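Long-range contacts in glycerophosphodiester phosphodiesterase (Thermotoga maritima, PDB 1O1Z), which belongs to the glycerophosphoryl diester phosphodiesterase family and folds as a single-chain TIM-type alpha/beta barrel: residues L16-Y21 / I223-E228; I201-L206 / R217-V222; V44-R49 / I106-K111. All blocks are in the same frame, centred on the assembly; numbering follows the deposited sequence. Where two conformers were deposited one is given.

Overall arrangement
All three contacts are parallel strand pairings in one curved sheet, the barrel of a TIM-type fold. Contact 1 pairs the first strand, 14-18, with the last, 221-224, and so closes the barrel; along the chain the other two are nested inside the loop it makes, contact 3 closing before contact 2 opens. Contact 2 shares strand 221-224 with contact 1, and their centres lie about 12 Å apart. Contact 3 stands on the other flank of strand 14-18, about 13 Å from contact 1 between centres, and the backbone of Gly17 meets that of Glu45. Contacts 2 and 3, about 17 Å apart between centres, do not touch. Strand 14-18 thus pairs with 221-224 on one side and 43-50 on the other.

Contact 1 (L16-Y21 / I223-E228); sequences LGHRGY and ITDEVE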
ATOM      1  N   LEU A  16      -6.003  -6.990  -0.593  1.00  7.78           N
ATOM      2  CA  LEU A  16      -5.670  -5.816  -1.397  1.00  8.81           C
ATOM      3  C   LEU A  16      -4.795  -6.228  -2.558  1.00 10.03           C
ATOM      4  O   LEU A  16      -3.817  -6.935  -2.356  1.00  9.06           O
ATOM      5  CB  LEU A  16      -4.939  -4.758  -0.589  1.00  8.67           C
ATOM      6  CG  LEU A  16      -5.630  -4.194   0.657  1.00  8.48           C
ATOM      7  CD1 LEU A  16      -4.763  -3.088   1.297  1.00 12.17           C
ATOM      8  CD2 LEU A  16      -7.033  -3.684   0.341  1.00 10.39           C
ATOM      9  N   GLY A  17      -5.120  -5.742  -3.742  1.00  8.61           N
ATOM     10  CA  GLY A  17      -4.312  -5.978  -4.927  1.00  7.83           C
ATOM     11  C   GLY A  17      -3.103  -5.076  -4.949  1.00  8.91           C
ATOM     12  O   GLY A  17      -3.237  -3.856  -5.001  1.00  8.37           O
ATOM     13  N   HIS A  18      -1.915  -5.670  -4.905  1.00  7.85           N
ATOM     14  CA  HIS A  18      -0.639  -4.973  -4.913  1.00  9.63           C
ATOM     15  C   HIS A  18      -0.390  -4.320  -6.265  1.00  8.66           C
ATOM     16  O   HIS A  18      -0.177  -5.014  -7.266  1.00  9.60           O
ATOM     17  CB  HIS A  18       0.469  -5.983  -4.620  1.00  9.78           C
ATOM     18  CG  HIS A  18       1.828  -5.387  -4.565  1.00 11.49           C
ATOM     19  ND1 HIS A  18       2.869  -5.851  -5.333  1.00 14.42           N
ATOM     20  CD2 HIS A  18       2.315  -4.342  -3.855  1.00 14.60           C
ATOM     21  CE1 HIS A  18       3.953  -5.133  -5.079  1.00 12.53           C
ATOM     22  NE2 HIS A  18       3.646  -4.204  -4.196  1.00 14.41           N
ATOM     23  N   ARG A  19      -0.474  -2.989  -6.298  1.00  8.58           N
ATOM     24  CA  ARG A  19      -0.453  -2.259  -7.571  1.00  8.44           C
ATOM     25  C   ARG A  19      -1.609  -2.692  -8.476  1.00  7.77           C
ATOM     26  O   ARG A  19      -1.513  -2.714  -9.705  1.00  8.98           O
ATOM     27  CB  ARG A  19       0.910  -2.402  -8.243  1.00  9.16           C
ATOM     28  CG  ARG A  19       2.075  -2.214  -7.328  1.00 10.05           C
ATOM     29  CD  ARG A  19       3.423  -2.213  -8.015  1.00 10.95           C
ATOM     30  NE  ARG A  19       4.485  -2.321  -7.033  1.00 11.88           N
ATOM     31  CZ  ARG A  19       5.727  -2.682  -7.289  1.00 13.85           C
ATOM     32  NH1 ARG A  19       6.124  -2.938  -8.521  1.00 16.26           N
ATOM     33  NH2 ARG A  19       6.590  -2.808  -6.288  1.00 17.13           N
ATOM     34  N   GLY A  20      -2.742  -3.001  -7.857  1.00  8.03           N
ATOM     35  CA  GLY A  20      -3.881  -3.589  -8.544  1.00  8.54           C
ATOM     36  C   GLY A  20      -3.721  -5.094  -8.715  1.00  9.44           C
ATOM     37  O   GLY A  20      -3.004  -5.728  -7.949  1.00  9.69           O
ATOM     38  N   TYR A  21      -4.394  -5.664  -9.717  1.00  9.63           N
ATOM     39  CA  TYR A  21      -4.268  -7.083 -10.022  1.00  8.76           C
ATOM     40  C   TYR A  21      -3.046  -7.221 -10.916  1.00 10.02           C
ATOM     41  O   TYR A  21      -3.146  -7.466 -12.119  1.00 10.06           O
ATOM     42  CB  TYR A  21      -5.523  -7.608 -10.708  1.00 10.86           C
ATOM     43  CG  TYR A  21      -5.673  -9.116 -10.747  1.00  9.69           C
ATOM     44  CD1 TYR A  21      -4.606  -9.967 -10.447  1.00  9.20           C
ATOM     45  CD2 TYR A  21      -6.874  -9.683 -11.092  1.00 11.86           C
ATOM     46  CE1 TYR A  21      -4.741 -11.324 -10.476  1.00 10.82           C
ATOM     47  CE2 TYR A  21      -7.026 -11.050 -11.128  1.00 11.03           C
ATOM     48  CZ  TYR A  21      -5.966 -11.869 -10.817  1.00 12.82           C
ATOM     49  OH  TYR A  21      -6.128 -13.242 -10.844  1.00 15.46           O
ATOM     50  N   ILE A 223      -1.602  -8.107   1.150  1.00  8.32           N
ATOM     51  CA  ILE A 223      -1.324  -7.385  -0.054  1.00  7.76           C
ATOM     52  C   ILE A 223      -0.676  -8.375  -1.003  1.00  8.44           C
ATOM     53  O   ILE A 223       0.361  -8.957  -0.689  1.00  9.11           O
ATOM     54  CB  ILE A 223      -0.417  -6.170   0.267  1.00  9.90           C
ATOM     55  CG1 ILE A 223      -1.148  -5.198   1.197  1.00 13.61           C
ATOM     56  CG2 ILE A 223       0.089  -5.518  -1.016  1.00 14.51           C
ATOM     57  CD1 ILE A 223      -0.253  -4.210   1.910  1.00 16.46           C
ATOM     58  N   THR A 224      -1.321  -8.640  -2.140  1.00  7.17           N
ATOM     59  CA  THR A 224      -0.926  -9.704  -3.041  1.00  6.66           C
ATOM     60  C   THR A 224      -1.050  -9.284  -4.490  1.00  8.60           C
ATOM     61  O   THR A 224      -1.912  -8.477  -4.825  1.00  8.89           O
ATOM     62  CB  THR A 224      -1.848 -10.946  -2.807  1.00  7.32           C
ATOM     63  OG1 THR A 224      -1.455 -12.026  -3.672  1.00  8.17           O
ATOM     64  CG2 THR A 224      -3.312 -10.661  -3.134  1.00  9.90           C
ATOM     65  N   ASP A 225      -0.208  -9.852  -5.352  1.00  8.54           N
ATOM     66  CA  ASP A 225      -0.379  -9.692  -6.793  1.00  9.70           C
ATOM     67  C   ASP A 225      -1.475 -10.616  -7.365  1.00  9.13           C
ATOM     68  O   ASP A 225      -2.024 -10.359  -8.430  1.00  9.59           O
ATOM     69  CB  ASP A 225       0.917  -9.980  -7.525  1.00  9.90           C
ATOM     70  CG  ASP A 225       2.086  -9.172  -7.027  1.00 15.32           C
ATOM     71  OD1 ASP A 225       1.914  -7.964  -6.750  1.00 15.78           O
ATOM     72  OD2 ASP A 225       3.244  -9.677  -6.929  1.00 17.37           O
ATOM     73  N   GLU A 226      -1.744 -11.709  -6.661  1.00  8.31           N
ATOM     74  CA  GLU A 226      -2.609 -12.797  -7.128  1.00  8.40           C
ATOM     75  C   GLU A 226      -3.996 -12.668  -6.525  1.00  8.67           C
ATOM     76  O   GLU A 226      -4.420 -13.449  -5.669  1.00  9.81           O
ATOM     77  CB  GLU A 226      -1.977 -14.140  -6.780  1.00 10.61           C
ATOM     78  CG  GLU A 226      -0.697 -14.431  -7.537  1.00 12.71           C
ATOM     79  CD  GLU A 226      -0.921 -14.865  -8.989  1.00 13.41           C
ATOM     80  OE1 GLU A 226      -2.087 -15.018  -9.446  1.00 14.45           O
ATOM     81  OE2 GLU A 226       0.086 -15.067  -9.693  1.00 21.47           O
ATOM     82  N   VAL A 227      -4.729 -11.661  -7.007  1.00  9.77           N
ATOM     83  CA  VAL A 227      -5.995 -11.313  -6.396  1.00  9.66           C
ATOM     84  C   VAL A 227      -7.037 -12.424  -6.410  1.00  7.76           C
ATOM     85  O   VAL A 227      -7.617 -12.759  -5.370  1.00  9.39           O
ATOM     86  CB  VAL A 227      -6.588 -10.025  -7.013  1.00 11.90           C
ATOM     87  CG1 VAL A 227      -7.964  -9.758  -6.466  1.00 11.32           C
ATOM     88  CG2 VAL A 227      -5.661  -8.856  -6.772  1.00 13.69           C
ATOM     89  N   GLU A 228      -7.314 -13.025  -7.571  1.00  8.27           N
ATOM     90  CA  GLU A 228      -8.354 -14.055  -7.622  1.00  9.36           C
ATOM     91  C   GLU A 228      -8.020 -15.238  -6.722  1.00 10.30           C
ATOM     92  O   GLU A 228      -8.880 -15.772  -6.049  1.00 10.97           O
ATOM     93  CB  GLU A 228      -8.568 -14.587  -9.044  0.65 12.77           C
ATOM     94  CG  GLU A 228      -9.191 -13.613 -10.026  0.65 15.99           C
ATOM     95  CD  GLU A 228      -9.200 -14.173 -11.449  0.65 18.35           C
ATOM     96  OE1 GLU A 228     -10.218 -14.795 -11.817  0.65 24.92           O
ATOM     97  OE2 GLU A 228      -8.186 -14.034 -12.189  0.65 15.78           O
TER
HETATM   98  O   HOH W   1       4.996  -7.583  -7.138  1.00 32.04           O
HETATM   99  O   HOH W   2      -4.792 -14.764  -8.929  1.00 10.96           O
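His18 and Asp225 lie side by side and point the same way, the ring and carboxylate planes turned 36° apart. The ring leaves the strand with CG anti to the backbone N (chi1 -178°), and its ND1 gives a hydrogen bond of 2.7 Å to Asp225 OD1. That oxygen lies close to the ring plane and receives the bond on its syn lone pair. Water 1 donates to Asp225 OD2 and takes a weak bond from the same ND1. Ile223 CG2 packs obliquely on His18, 3.7 Å from its CB, while Arg19 CG rests over one ring face.

The second ring is held differently. Val227 CB sits over the centre of the Tyr21 face, 3.9 Å from the centroid in a CH-pi contact. Glu228 was modelled in two conformers; in the one given it crosses the tyrosine at about a right angle, its carboxylate plane 77° from the ring, and Tyr21 OH donates to the anti lone pair of Glu228 OE2 at 2.6 Å, an oxygen that also forms a salt bridge with Lys24. Water 2 donates to both Tyr21 OH and Glu226 OE1.

The backbones pair as parallel strands, with Thr224 N to Leu16 O at 3.0 Å and His18 N to Thr224 O at 2.8 Å. Thr224 OG1 accepts from Glu226 N in an ST turn and is itself bonded to Leu206 O. Val227 CG2 packs 3.7 Å from Gly17 CA.

First and last strands are thereby joined where the barrel closes, and the His-carboxylate bond, with ND1 as donor, fixes the rotation of the imidazole.

Contact 2 (I201-L206 / R217-V222); sequences IFVWTL and REIDGV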
ATOM      1  N   ILE A 201      -3.070  -5.792  11.270  1.00 10.12           N
ATOM      2  CA  ILE A 201      -1.831  -6.319  10.714  1.00  9.80           C
ATOM      3  C   ILE A 201      -2.036  -6.735   9.265  1.00 10.11           C
ATOM      4  O   ILE A 201      -2.858  -7.598   8.988  1.00  9.74           O
ATOM      5  CB  ILE A 201      -1.380  -7.569  11.532  1.00 11.55           C
ATOM      6  CG1 ILE A 201      -1.305  -7.271  13.053  1.00 16.19           C
ATOM      7  CG2 ILE A 201      -0.086  -8.116  10.949  1.00 14.94           C
ATOM      8  CD1 ILE A 201      -0.369  -6.167  13.448  1.00 19.83           C
ATOM      9  N   PHE A 202      -1.292  -6.117   8.353  1.00  9.06           N
ATOM     10  CA  PHE A 202      -1.273  -6.488   6.941  1.00 10.03           C
ATOM     11  C   PHE A 202       0.079  -7.121   6.656  1.00 11.45           C
ATOM     12  O   PHE A 202       1.113  -6.711   7.212  1.00 11.76           O
ATOM     13  CB  PHE A 202      -1.412  -5.272   6.014  1.00 11.59           C
ATOM     14  CG  PHE A 202      -2.799  -4.724   5.896  1.00 11.87           C
ATOM     15  CD1 PHE A 202      -3.266  -3.800   6.799  1.00 18.32           C
ATOM     16  CD2 PHE A 202      -3.628  -5.107   4.822  1.00 14.08           C
ATOM     17  CE1 PHE A 202      -4.552  -3.286   6.699  1.00 19.13           C
ATOM     18  CE2 PHE A 202      -4.922  -4.591   4.736  1.00 17.35           C
ATOM     19  CZ  PHE A 202      -5.362  -3.668   5.670  1.00 16.56           C
ATOM     20  N   VAL A 203       0.082  -8.131   5.800  1.00  8.88           N
ATOM     21  CA  VAL A 203       1.330  -8.701   5.305  1.00  9.99           C
ATOM     22  C   VAL A 203       1.513  -8.454   3.824  1.00  9.27           C
ATOM     23  O   VAL A 203       0.555  -8.395   3.095  1.00 10.76           O
ATOM     24  CB  VAL A 203       1.474 -10.191   5.646  0.65 12.08           C
ATOM     25  CG1 VAL A 203       1.466 -10.364   7.138  0.65 14.34           C
ATOM     26  CG2 VAL A 203       0.408 -11.029   4.993  0.65 11.30           C
ATOM     27  N   TRP A 204       2.762  -8.287   3.391  1.00  9.01           N
ATOM     28  CA  TRP A 204       3.087  -8.043   1.987  1.00  9.76           C
ATOM     29  C   TRP A 204       4.413  -8.687   1.610  1.00 13.02           C
ATOM     30  O   TRP A 204       5.200  -9.036   2.484  1.00 10.79           O
ATOM     31  CB  TRP A 204       3.204  -6.539   1.731  1.00 10.94           C
ATOM     32  CG  TRP A 204       4.292  -5.878   2.580  1.00 10.58           C
ATOM     33  CD1 TRP A 204       4.150  -5.417   3.843  1.00 12.68           C
ATOM     34  CD2 TRP A 204       5.680  -5.674   2.237  1.00 11.28           C
ATOM     35  NE1 TRP A 204       5.343  -4.924   4.312  1.00 11.10           N
ATOM     36  CE2 TRP A 204       6.299  -5.054   3.344  1.00 13.12           C
ATOM     37  CE3 TRP A 204       6.453  -5.934   1.105  1.00 14.07           C
ATOM     38  CZ2 TRP A 204       7.650  -4.700   3.362  1.00 16.29           C
ATOM     39  CZ3 TRP A 204       7.802  -5.584   1.118  1.00 18.96           C
ATOM     40  CH2 TRP A 204       8.384  -4.973   2.245  1.00 18.85           C
ATOM     41  N   THR A 205       4.699  -8.877   0.321  1.00 10.43           N
ATOM     42  CA  THR A 205       3.735  -8.982  -0.756  1.00 11.47           C
ATOM     43  C   THR A 205       3.621 -10.477  -0.977  1.00 12.14           C
ATOM     44  O   THR A 205       4.558 -11.135  -1.446  1.00 13.14           O
ATOM     45  CB  THR A 205       4.284  -8.323  -2.022  1.00 16.11           C
ATOM     46  OG1 THR A 205       4.290  -6.902  -1.848  1.00 17.82           O
ATOM     47  CG2 THR A 205       3.337  -8.594  -3.203  1.00 15.85           C
ATOM     48  N   LEU A 206       2.482 -11.022  -0.582  1.00  9.86           N
ATOM     49  CA  LEU A 206       2.375 -12.458  -0.411  1.00  9.76           C
ATOM     50  C   LEU A 206       1.623 -13.067  -1.583  1.00  9.29           C
ATOM     51  O   LEU A 206       0.455 -12.745  -1.816  1.00 11.35           O
ATOM     52  CB  LEU A 206       1.689 -12.748   0.923  1.00 11.79           C
ATOM     53  CG  LEU A 206       1.546 -14.224   1.264  1.00 11.32           C
ATOM     54  CD1 LEU A 206       2.881 -14.957   1.211  1.00 12.75           C
ATOM     55  CD2 LEU A 206       0.884 -14.372   2.593  1.00 14.15           C
ATOM     56  N   ARG A 217      -4.295 -16.840  10.517  1.00 12.35           N
ATOM     57  CA  ARG A 217      -4.887 -16.609  11.820  1.00 13.37           C
ATOM     58  C   ARG A 217      -4.259 -15.419  12.539  1.00 11.46           C
ATOM     59  O   ARG A 217      -4.846 -14.902  13.492  1.00 14.43           O
ATOM     60  CB  ARG A 217      -4.753 -17.852  12.708  1.00 15.62           C
ATOM     61  N   GLU A 218      -3.071 -15.002  12.085  1.00  9.53           N
ATOM     62  CA  GLU A 218      -2.295 -13.932  12.724  1.00  9.00           C
ATOM     63  C   GLU A 218      -2.481 -12.563  12.095  1.00 10.32           C
ATOM     64  O   GLU A 218      -1.929 -11.578  12.590  1.00 12.41           O
ATOM     65  CB  GLU A 218      -0.802 -14.257  12.638  1.00 10.16           C
ATOM     66  CG  GLU A 218      -0.410 -15.621  13.185  1.00 14.64           C
ATOM     67  CD  GLU A 218      -0.670 -15.735  14.665  1.00 14.57           C
ATOM     68  OE1 GLU A 218      -0.353 -14.781  15.400  1.00 14.65           O
ATOM     69  OE2 GLU A 218      -1.206 -16.777  15.115  1.00 20.59           O
ATOM     70  N   ILE A 219      -3.213 -12.496  10.974  1.00  9.62           N
ATOM     71  CA  ILE A 219      -3.254 -11.279  10.194  1.00  8.35           C
ATOM     72  C   ILE A 219      -4.686 -10.833   9.921  1.00  9.63           C
ATOM     73  O   ILE A 219      -5.630 -11.632   9.910  1.00 12.14           O
ATOM     74  CB  ILE A 219      -2.513 -11.429   8.840  1.00  8.93           C
ATOM     75  CG1 ILE A 219      -3.246 -12.363   7.884  1.00 10.93           C
ATOM     76  CG2 ILE A 219      -1.061 -11.897   9.068  1.00 12.69           C
ATOM     77  CD1 ILE A 219      -2.610 -12.519   6.513  1.00 13.58           C
ATOM     78  N   ASP A 220      -4.795  -9.543   9.641  1.00  9.21           N
ATOM     79  CA  ASP A 220      -6.061  -8.924   9.271  1.00  8.50           C
ATOM     80  C   ASP A 220      -6.196  -8.657   7.765  1.00 10.68           C
ATOM     81  O   ASP A 220      -7.307  -8.477   7.270  1.00 11.74           O
ATOM     82  CB  ASP A 220      -6.200  -7.617  10.021  1.00 11.35           C
ATOM     83  CG  ASP A 220      -6.237  -7.828  11.500  1.00 14.02           C
ATOM     84  OD1 ASP A 220      -5.238  -7.490  12.186  1.00 13.44           O
ATOM     85  OD2 ASP A 220      -7.227  -8.420  12.026  1.00 15.84           O
ATOM     86  N   GLY A 221      -5.076  -8.622   7.057  1.00  9.06           N
ATOM     87  CA  GLY A 221      -5.053  -8.287   5.657  1.00  9.65           C
ATOM     88  C   GLY A 221      -3.818  -8.785   4.954  1.00  9.42           C
ATOM     89  O   GLY A 221      -2.779  -9.034   5.563  1.00  9.57           O
ATOM     90  N   VAL A 222      -3.960  -8.904   3.640  1.00 10.11           N
ATOM     91  CA  VAL A 222      -2.883  -9.357   2.766  1.00  9.20           C
ATOM     92  C   VAL A 222      -2.820  -8.474   1.544  1.00 10.07           C
ATOM     93  O   VAL A 222      -3.843  -8.128   0.978  1.00 11.12           O
ATOM     94  CB  VAL A 222      -3.053 -10.839   2.411  1.00 10.83           C
ATOM     95  CG1 VAL A 222      -4.371 -11.097   1.678  1.00 11.07           C
ATOM     96  CG2 VAL A 222      -1.850 -11.340   1.582  1.00 13.30           C
TER
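Val203 and Ile219 meet at about a right angle: in the given conformer of Val203, one of two, its CG1 lies 3.5 Å from Ile219 CG2, and Val203 CG2 rests on Ile219 CD1 at 3.7 Å. Ile219 carries CG1 between its backbone N and carbonyl carbon (chi1 69°), which leaves CG2 beside the N, facing the valine. Further along, Val222 CG2 packs 3.9 Å from Leu206 CB. Phe182 and Tyr212 add to this apolar layer.

On the opposite face of the sheet stands Phe202. Its first torsion puts CG beside the backbone N, and with chi2 at 86° the ring's CD2 lies 3.6 Å from Gly221 CA, close against the backbone of a residue that has no side chain.

Asp220 reaches back to the start of the strand, its OD1 accepting from Ile201 N on the anti lone pair, at 2.9 Å and nearly straight (172°). Arg195 forms a salt bridge to the same oxygen. Asp220 N returns a bond of 2.8 Å to Ile201 O, which also takes a weak one from Gly221 N, and Val203 N donates to Gly221 O.

Strand 200-204, helix 209-215 and strand 221-224 make a beta-alpha-beta crossover, the repeating unit of a TIM-type barrel.

Contact 3 (V44-R49 / I106-K111); sequences VELDVR and INIEIK
Five backbone hydrogen bonds tie Val44-Arg49 to Ile106-Lys111 in parallel register. Asn107 N donates to Val44 O, Leu46 N to Asn107 O, Glu109 N to Leu46 O, Val48 N to Glu109 O and Lys111 N to Val48 O, all between 2.8 and 3.1 Å.

The face bearing Glu45, Asp47, Asn107 and Glu109 is polar and crowded with carboxylates. Asp47 and Glu109 run side by side, their carboxylate planes 76° apart, bringing Asp47 OD2 within 3.3 Å of Glu109 OE1; Glu45 OE2 is 3.5 Å from that same OE1. These are pairs of acceptors with no bond between them. Lys111 answers part of this, its NZ forming a salt bridge to Glu109 OE2 at 2.9 Å from above the carboxylate plane. Beyond a bend in the lysine chain, its CE passes 3.5 Å from Asp47 OD2. Asn28 donates to Asp47 OD1, which also has a long, weak ion pair with Arg19 NE; Glu45 OE1 takes a weak hydrogen bond from Arg19 N. Asn107 ND2 is bonded to Ile130 O and Ser132 OG.

At the strand end Lys111 CB sits over the centre of the Arg49 guanidinium, 3.7 Å above its plane, while Arg49 is paired with Glu112 and bonded to His60 O.

The other face is apolar: Val48 CG2 meets Ile108 CG2 at 3.6 Å, and Leu46 CD2 packs on Ile106 CG2. Helices 30-38 and 93-99 cover this face, and adjacent parallel strands with helices packed outside them are characteristic of a TIM-type barrel.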
ATOM      1  N   VAL A  44      -7.155  -1.954  -3.100  1.00  8.04           N
ATOM      2  CA  VAL A  44      -5.893  -1.977  -3.810  1.00  7.20           C
ATOM      3  C   VAL A  44      -4.852  -1.221  -3.036  1.00  9.42           C
ATOM      4  O   VAL A  44      -5.200  -0.379  -2.217  1.00  9.67           O
ATOM      5  CB  VAL A  44      -6.027  -1.366  -5.218  1.00  7.90           C
ATOM      6  CG1 VAL A  44      -7.001  -2.153  -6.113  1.00 10.35           C
ATOM      7  CG2 VAL A  44      -6.453   0.111  -5.162  1.00 11.42           C
ATOM      8  N   GLU A  45      -3.595  -1.548  -3.271  1.00  8.61           N
ATOM      9  CA  GLU A  45      -2.449  -0.775  -2.794  1.00  8.78           C
ATOM     10  C   GLU A  45      -1.821  -0.129  -4.008  1.00 10.57           C
ATOM     11  O   GLU A  45      -1.741  -0.734  -5.095  1.00 11.22           O
ATOM     12  CB  GLU A  45      -1.471  -1.702  -2.064  1.00 13.17           C
ATOM     13  CG  GLU A  45      -0.235  -1.056  -1.482  1.00 16.20           C
ATOM     14  CD  GLU A  45       0.897  -0.808  -2.478  1.00 24.45           C
ATOM     15  OE1 GLU A  45       0.952  -1.461  -3.547  1.00 20.41           O
ATOM     16  OE2 GLU A  45       1.763   0.066  -2.178  1.00 28.68           O
ATOM     17  N   LEU A  46      -1.347   1.101  -3.838  1.00 10.32           N
ATOM     18  CA  LEU A  46      -0.685   1.807  -4.929  1.00  9.37           C
ATOM     19  C   LEU A  46       0.359   2.755  -4.382  1.00 11.88           C
ATOM     20  O   LEU A  46       0.404   3.004  -3.182  1.00 12.25           O
ATOM     21  CB  LEU A  46      -1.722   2.519  -5.785  1.00 10.72           C
ATOM     22  CG  LEU A  46      -2.633   3.542  -5.116  1.00 11.49           C
ATOM     23  CD1 LEU A  46      -1.923   4.877  -4.871  1.00 15.46           C
ATOM     24  CD2 LEU A  46      -3.880   3.765  -5.944  1.00 13.81           C
ATOM     25  N   ASP A  47       1.198   3.295  -5.264  1.00 10.54           N
ATOM     26  CA  ASP A  47       2.347   4.094  -4.911  1.00  9.79           C
ATOM     27  C   ASP A  47       2.224   5.476  -5.523  1.00 11.55           C
ATOM     28  O   ASP A  47       1.894   5.566  -6.695  1.00 13.24           O
ATOM     29  CB  ASP A  47       3.584   3.450  -5.506  1.00 10.67           C
ATOM     30  CG  ASP A  47       3.681   2.002  -5.134  1.00 16.86           C
ATOM     31  OD1 ASP A  47       3.479   1.086  -5.983  1.00 13.33           O
ATOM     32  OD2 ASP A  47       3.840   1.705  -3.924  1.00 19.37           O
ATOM     33  N   VAL A  48       2.501   6.528  -4.742  1.00  8.92           N
ATOM     34  CA  VAL A  48       2.365   7.897  -5.225  1.00 10.21           C
ATOM     35  C   VAL A  48       3.635   8.721  -5.133  1.00 10.59           C
ATOM     36  O   VAL A  48       4.432   8.604  -4.186  1.00 10.65           O
ATOM     37  CB  VAL A  48       1.193   8.669  -4.552  1.00 10.78           C
ATOM     38  CG1 VAL A  48      -0.131   8.035  -4.899  1.00 12.73           C
ATOM     39  CG2 VAL A  48       1.364   8.814  -3.053  1.00 11.83           C
ATOM     40  N   ARG A  49       3.774   9.595  -6.145  1.00 10.81           N
ATOM     41  CA  ARG A  49       4.906  10.488  -6.325  1.00  9.43           C
ATOM     42  C   ARG A  49       4.406  11.785  -6.962  1.00 10.07           C
ATOM     43  O   ARG A  49       3.248  11.880  -7.378  1.00 11.00           O
ATOM     44  CB  ARG A  49       5.921   9.869  -7.283  1.00 11.83           C
ATOM     45  CG  ARG A  49       6.585   8.618  -6.740  1.00 12.23           C
ATOM     46  CD  ARG A  49       7.620   8.076  -7.702  1.00 11.18           C
ATOM     47  NE  ARG A  49       8.325   6.969  -7.100  1.00 12.19           N
ATOM     48  CZ  ARG A  49       9.373   7.056  -6.309  1.00 12.26           C
ATOM     49  NH1 ARG A  49       9.924   8.227  -5.987  1.00 16.06           N
ATOM     50  NH2 ARG A  49       9.930   5.939  -5.838  1.00 15.63           N
ATOM     51  N   ILE A 106      -8.358   1.963  -0.429  1.00  8.94           N
ATOM     52  CA  ILE A 106      -7.152   2.296  -1.166  1.00  8.47           C
ATOM     53  C   ILE A 106      -6.024   2.560  -0.172  1.00  9.19           C
ATOM     54  O   ILE A 106      -6.111   3.479   0.651  1.00  9.56           O
ATOM     55  CB  ILE A 106      -7.324   3.500  -2.094  1.00  9.48           C
ATOM     56  CG1 ILE A 106      -8.452   3.264  -3.108  1.00 10.23           C
ATOM     57  CG2 ILE A 106      -6.055   3.766  -2.855  1.00  9.87           C
ATOM     58  CD1 ILE A 106      -8.788   4.512  -3.927  1.00 13.21           C
ATOM     59  N   ASN A 107      -5.007   1.729  -0.223  1.00  9.15           N
ATOM     60  CA  ASN A 107      -3.802   1.875   0.573  1.00  8.03           C
ATOM     61  C   ASN A 107      -2.814   2.640  -0.280  1.00  9.55           C
ATOM     62  O   ASN A 107      -2.311   2.121  -1.255  1.00  9.76           O
ATOM     63  CB  ASN A 107      -3.269   0.505   0.985  1.00  9.23           C
ATOM     64  CG  ASN A 107      -1.932   0.542   1.616  1.00 11.22           C
ATOM     65  OD1 ASN A 107      -1.213  -0.460   1.549  1.00 15.60           O
ATOM     66  ND2 ASN A 107      -1.570   1.656   2.259  1.00 10.97           N
ATOM     67  N   ILE A 108      -2.599   3.905   0.076  1.00  9.40           N
ATOM     68  CA  ILE A 108      -1.693   4.786  -0.646  1.00  8.10           C
ATOM     69  C   ILE A 108      -0.337   4.767   0.018  1.00 10.60           C
ATOM     70  O   ILE A 108      -0.194   5.266   1.121  1.00  9.67           O
ATOM     71  CB  ILE A 108      -2.265   6.224  -0.633  1.00  9.18           C
ATOM     72  CG1 ILE A 108      -3.653   6.292  -1.265  1.00 10.60           C
ATOM     73  CG2 ILE A 108      -1.340   7.203  -1.329  1.00 10.28           C
ATOM     74  CD1 ILE A 108      -4.395   7.576  -1.001  1.00 11.34           C
ATOM     75  N   GLU A 109       0.665   4.217  -0.664  1.00 10.12           N
ATOM     76  CA  GLU A 109       2.029   4.250  -0.174  1.00  9.46           C
ATOM     77  C   GLU A 109       2.673   5.527  -0.671  1.00 10.69           C
ATOM     78  O   GLU A 109       2.815   5.752  -1.875  1.00 11.33           O
ATOM     79  CB  GLU A 109       2.854   3.027  -0.577  1.00 12.38           C
ATOM     80  CG  GLU A 109       4.266   3.144  -0.008  1.00 14.08           C
ATOM     81  CD  GLU A 109       5.247   2.054  -0.362  1.00 16.03           C
ATOM     82  OE1 GLU A 109       4.848   0.993  -0.873  1.00 20.39           O
ATOM     83  OE2 GLU A 109       6.460   2.299  -0.134  1.00 17.46           O
ATOM     84  N   ILE A 110       3.114   6.346   0.270  1.00 11.24           N
ATOM     85  CA  ILE A 110       3.776   7.598  -0.043  1.00 10.49           C
ATOM     86  C   ILE A 110       5.236   7.295  -0.322  1.00 10.56           C
ATOM     87  O   ILE A 110       5.978   6.877   0.577  1.00 11.81           O
ATOM     88  CB  ILE A 110       3.698   8.564   1.137  1.00 12.40           C
ATOM     89  CG1 ILE A 110       2.285   8.690   1.698  1.00 19.30           C
ATOM     90  CG2 ILE A 110       4.292   9.904   0.695  1.00 13.84           C
ATOM     91  CD1 ILE A 110       1.393   9.421   0.838  1.00 18.08           C
ATOM     92  N   LYS A 111       5.693   7.551  -1.545  1.00 10.74           N
ATOM     93  CA  LYS A 111       7.077   7.275  -1.901  1.00 10.35           C
ATOM     94  C   LYS A 111       8.033   8.456  -1.679  1.00 11.43           C
ATOM     95  O   LYS A 111       9.255   8.267  -1.647  1.00 15.08           O
ATOM     96  CB  LYS A 111       7.147   6.837  -3.380  1.00 11.28           C
ATOM     97  CG  LYS A 111       6.504   5.499  -3.675  1.00 13.64           C
ATOM     98  CD  LYS A 111       7.233   4.366  -2.914  1.00 22.57           C
ATOM     99  CE  LYS A 111       7.062   3.003  -3.515  1.00 31.16           C
ATOM    100  NZ  LYS A 111       7.795   1.974  -2.683  1.00 31.32           N
TER